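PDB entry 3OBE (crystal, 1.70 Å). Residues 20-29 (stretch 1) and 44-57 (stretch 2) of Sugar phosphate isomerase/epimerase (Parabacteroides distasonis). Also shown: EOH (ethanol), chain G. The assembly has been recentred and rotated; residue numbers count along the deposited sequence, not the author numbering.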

# COMPACT_ATOMS: atom_id res chain seq x y z
N GLY A 20 17.09 11.15 -8.81
CA GLY A 20 16.26 11.28 -7.61
C GLY A 20 16.08 9.93 -6.97
O GLY A 20 16.02 8.92 -7.66
N LYS A 21 15.95 9.91 -5.65
CA LYS A 21 15.56 8.70 -4.94
C LYS A 21 14.15 8.31 -5.35
O LYS A 21 13.29 9.17 -5.52
CB LYS A 21 15.57 8.94 -3.44
CG LYS A 21 16.89 9.22 -2.87
CD LYS A 21 16.84 9.21 -1.31
CE LYS A 21 18.05 9.87 -0.74
NZ LYS A 21 17.98 9.87 0.75
N LYS A 22 13.92 7.02 -5.50
CA LYS A 22 12.59 6.56 -5.87
C LYS A 22 11.75 6.57 -4.60
O LYS A 22 12.15 6.07 -3.52
CB LYS A 22 12.64 5.16 -6.52
CG LYS A 22 13.50 5.06 -7.78
CD LYS A 22 12.94 5.85 -8.99
CE LYS A 22 13.97 5.98 -10.15
NZ LYS A 22 14.82 7.26 -10.13
N MSE A 23 10.60 7.18 -4.71
CA MSE A 23 9.79 7.45 -3.53
C MSE A 23 8.32 7.55 -3.93
O MSE A 23 7.94 8.32 -4.81
CB MSE A 23 10.24 8.77 -2.87
CG MSE A 23 9.39 9.20 -1.77
SE MSE A 23 10.26 10.83 -1.03
CE MSE A 23 9.75 11.98 -2.26
N GLY A 24 7.48 6.75 -3.28
CA GLY A 24 6.07 6.78 -3.58
C GLY A 24 5.19 7.49 -2.58
O GLY A 24 5.57 7.71 -1.41
N LEU A 25 3.99 7.81 -3.05
CA LEU A 25 2.95 8.44 -2.22
C LEU A 25 1.63 7.78 -2.50
O LEU A 25 1.24 7.66 -3.67
CB LEU A 25 2.81 9.95 -2.58
CG LEU A 25 1.71 10.70 -1.80
CD1 LEU A 25 2.06 10.84 -0.32
CD2 LEU A 25 1.44 12.08 -2.37
N GLN A 26 0.90 7.43 -1.44
CA GLN A 26 -0.51 7.07 -1.56
C GLN A 26 -1.33 8.34 -1.64
O GLN A 26 -1.36 9.14 -0.72
CB GLN A 26 -0.94 6.16 -0.40
CG GLN A 26 -2.45 6.00 -0.17
CD GLN A 26 -3.23 5.59 -1.42
OE1 GLN A 26 -4.00 6.37 -1.95
NE2 GLN A 26 -3.02 4.35 -1.90
N THR A 27 -1.99 8.57 -2.77
CA THR A 27 -2.58 9.84 -3.03
C THR A 27 -3.85 10.17 -2.20
O THR A 27 -4.30 11.35 -2.15
CB THR A 27 -2.96 9.96 -4.53
OG1 THR A 27 -3.90 8.95 -4.87
CG2 THR A 27 -1.66 9.91 -5.44
N TYR A 28 -4.41 9.15 -1.56
CA TYR A 28 -5.46 9.37 -0.60
C TYR A 28 -5.00 10.35 0.50
O TYR A 28 -5.82 11.07 1.06
CB TYR A 28 -5.87 8.05 -0.00
CG TYR A 28 -7.11 8.13 0.86
CD1 TYR A 28 -8.36 8.35 0.30
CD2 TYR A 28 -7.00 8.01 2.25
CE1 TYR A 28 -9.49 8.42 1.10
CE2 TYR A 28 -8.13 8.09 3.05
CZ TYR A 28 -9.35 8.30 2.47
OH TYR A 28 -10.46 8.35 3.28
N SER A 29 -3.69 10.43 0.72
CA SER A 29 -3.11 11.40 1.68
C SER A 29 -3.50 12.84 1.42
O SER A 29 -3.52 13.62 2.35
CB SER A 29 -1.57 11.34 1.64
OG SER A 29 -1.12 10.03 1.93
N ARG A 44 3.82 19.71 -8.19
CA ARG A 44 4.30 19.90 -6.82
C ARG A 44 4.91 18.62 -6.23
O ARG A 44 5.99 18.65 -5.58
CB ARG A 44 3.11 20.36 -5.98
CG ARG A 44 3.50 21.22 -4.87
CD ARG A 44 2.32 22.04 -4.30
NE ARG A 44 2.61 22.31 -2.91
CZ ARG A 44 1.75 22.84 -2.05
NH1 ARG A 44 0.52 23.15 -2.43
NH2 ARG A 44 2.14 23.07 -0.81
N LEU A 45 4.21 17.51 -6.42
CA LEU A 45 4.71 16.22 -5.93
C LEU A 45 6.06 15.88 -6.60
O LEU A 45 7.02 15.46 -5.91
CB LEU A 45 3.69 15.16 -6.16
CG LEU A 45 2.40 15.32 -5.35
CD1 LEU A 45 1.47 14.17 -5.69
CD2 LEU A 45 2.72 15.31 -3.81
N ALA A 46 6.13 16.07 -7.91
CA ALA A 46 7.38 15.84 -8.65
C ALA A 46 8.49 16.72 -8.14
O ALA A 46 9.61 16.24 -7.91
CB ALA A 46 7.18 15.96 -10.21
N LYS A 47 8.19 18.00 -7.91
CA LYS A 47 9.20 18.94 -7.38
C LYS A 47 9.72 18.52 -5.98
O LYS A 47 10.90 18.68 -5.63
CB LYS A 47 8.61 20.36 -7.35
N ALA A 48 8.86 17.92 -5.18
CA ALA A 48 9.27 17.43 -3.85
C ALA A 48 10.09 16.15 -3.87
O ALA A 48 10.68 15.76 -2.85
CB ALA A 48 8.06 17.22 -2.94
N GLY A 49 10.12 15.48 -5.02
CA GLY A 49 10.90 14.27 -5.16
C GLY A 49 10.14 12.98 -5.29
O GLY A 49 10.75 11.91 -5.44
N TYR A 50 8.80 13.03 -5.22
CA TYR A 50 8.03 11.83 -5.47
C TYR A 50 8.19 11.38 -6.90
O TYR A 50 8.19 12.19 -7.83
CB TYR A 50 6.53 12.00 -5.10
CG TYR A 50 6.33 12.17 -3.60
CD1 TYR A 50 6.37 11.05 -2.72
CD2 TYR A 50 6.13 13.43 -3.05
CE1 TYR A 50 6.21 11.19 -1.38
CE2 TYR A 50 5.97 13.58 -1.67
CZ TYR A 50 6.01 12.46 -0.84
OH TYR A 50 5.89 12.57 0.52
N THR A 51 8.34 10.07 -7.07
CA THR A 51 8.49 9.42 -8.38
C THR A 51 7.28 8.50 -8.72
O THR A 51 6.98 8.29 -9.91
CB THR A 51 9.80 8.58 -8.46
OG1 THR A 51 9.77 7.60 -7.43
CG2 THR A 51 11.05 9.49 -8.34
N ASP A 52 6.60 8.00 -7.70
CA ASP A 52 5.64 6.96 -7.84
C ASP A 52 4.37 7.29 -7.05
O ASP A 52 4.46 7.87 -5.98
CB ASP A 52 6.22 5.68 -7.27
CG ASP A 52 7.18 5.03 -8.21
OD1 ASP A 52 8.32 5.55 -8.38
OD2 ASP A 52 6.78 4.01 -8.84
N LEU A 53 3.24 6.90 -7.60
CA LEU A 53 1.95 7.03 -6.92
C LEU A 53 1.30 5.69 -6.72
O LEU A 53 1.32 4.83 -7.60
CB LEU A 53 1.01 7.91 -7.75
CG LEU A 53 1.48 9.34 -8.06
CD1 LEU A 53 0.39 10.14 -8.87
CD2 LEU A 53 1.90 10.12 -6.81
N GLU A 54 0.65 5.56 -5.56
CA GLU A 54 -0.30 4.49 -5.32
C GLU A 54 -1.66 5.14 -5.17
O GLU A 54 -1.84 6.06 -4.36
CB GLU A 54 0.08 3.68 -4.06
CG GLU A 54 -0.88 2.54 -3.74
CD GLU A 54 -0.45 1.84 -2.48
OE1 GLU A 54 -0.62 2.47 -1.42
OE2 GLU A 54 0.05 0.67 -2.57
N ILE A 55 -2.58 4.77 -6.06
CA ILE A 55 -3.87 5.46 -6.13
C ILE A 55 -4.96 4.66 -5.36
O ILE A 55 -4.65 3.73 -4.61
CB ILE A 55 -4.25 5.78 -7.60
CG1 ILE A 55 -4.42 4.52 -8.42
CG2 ILE A 55 -3.16 6.77 -8.20
CD1 ILE A 55 -5.10 4.75 -9.74
N PHE A 56 -6.19 5.10 -5.53
CA PHE A 56 -7.34 4.57 -4.85
C PHE A 56 -8.55 4.89 -5.72
O PHE A 56 -8.46 5.64 -6.66
CB PHE A 56 -7.45 5.17 -3.44
CG PHE A 56 -7.81 6.62 -3.44
CD1 PHE A 56 -6.85 7.58 -3.61
CD2 PHE A 56 -9.14 7.02 -3.30
CE1 PHE A 56 -7.19 8.95 -3.60
CE2 PHE A 56 -9.48 8.38 -3.31
CZ PHE A 56 -8.51 9.32 -3.47
N GLY A 57 -9.71 4.35 -5.35
CA GLY A 57 -10.96 4.85 -5.90
C GLY A 57 -11.56 4.02 -7.02
O GLY A 57 -12.54 4.43 -7.64
C1 EOH G . -8.85 8.47 -7.29
C2 EOH G . -8.90 9.96 -7.15
O EOH G . -7.69 8.00 -7.93
O HOH W 1 13.22 11.67 -6.16

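The apolar centre of the contact is the ring of Tyr50, clasped between two side chains of the first stretch. The methyl CE of Met23, a selenomethionine, sits over one face, 3.6 Å from the ring centroid and close to the ring normal; Leu25 CB lies over the opposite face, 3.7 Å from Tyr50 CD1. An extended side chain (chi1 and chi2 both t) lets Met23 reach this far, and its CE also packs 3.2 Å from Gly49 C. Gly24 O meets the edge of the same ring, 3.5 Å from Tyr50 CE1. Leu25 continues the buried layer: its CD2 touches Leu45 CD2 of the helix at 3.8 Å, and its CB lies 4.3 Å from Leu53 CD2, its neighbour on the same sheet face. Thr27 CG2 adds a methyl 3.8 Å from Leu53 CD2.

Beneath these side chains, strands 24-26 and 52-55 run parallel, their directions 21° apart. The backbone ladder runs from Asp52 N to Met23 O (3.2 Å), Leu25 N to Asp52 O (3.0 Å), Glu54 N to Leu25 O (2.9 Å) and Thr27 N to Glu54 O (3.0 Å). Gly24 fits a close pairing, its CA only 3.1 Å from Asp52 O. Gly49 ends the helix in a Schellman motif; at its positive phi a CB would jam against the preceding carbonyl, and would also lie tight against Met23 CE.

On the face shared by Gln26 and Glu54, the buried side chain of Gln26 brings its amide end nearer to the second stretch. Its NE2 donates to Glu54 OE1 (3.1 Å) and to Ile55 O (3.2 Å), while its OE1 accepts from Tyr28 N (2.8 Å), so both ends of the amide are used. Next to it, Phe56 points toward the first stretch. Tyr28 CB lies over one face of the Phe56 ring, 3.8 Å from Phe56 CD1, and the edge of the Tyr28 ring is directed at that face, with the planes at 82°. Ethanol, probably from the crystallisation liquor, covers the opposite face through its C1, and its O makes a weak hydrogen bond to Phe56 O (2.8 Å).

At the other end, Thr51 forms a polar clasp. Its OG1 accepts from Met23 N (2.9 Å) and donates to Asp52 OD1 (2.7 Å), while Thr51 N donates to Met23 O (2.9 Å); the CA-to-CB bond of Thr51 points toward the first stretch, and a short side chain ending in a hydroxyl suits this double role. Farther out, water 1 bridges Lys21 O and Gly49 O, its oxygen 2.6 Å from each.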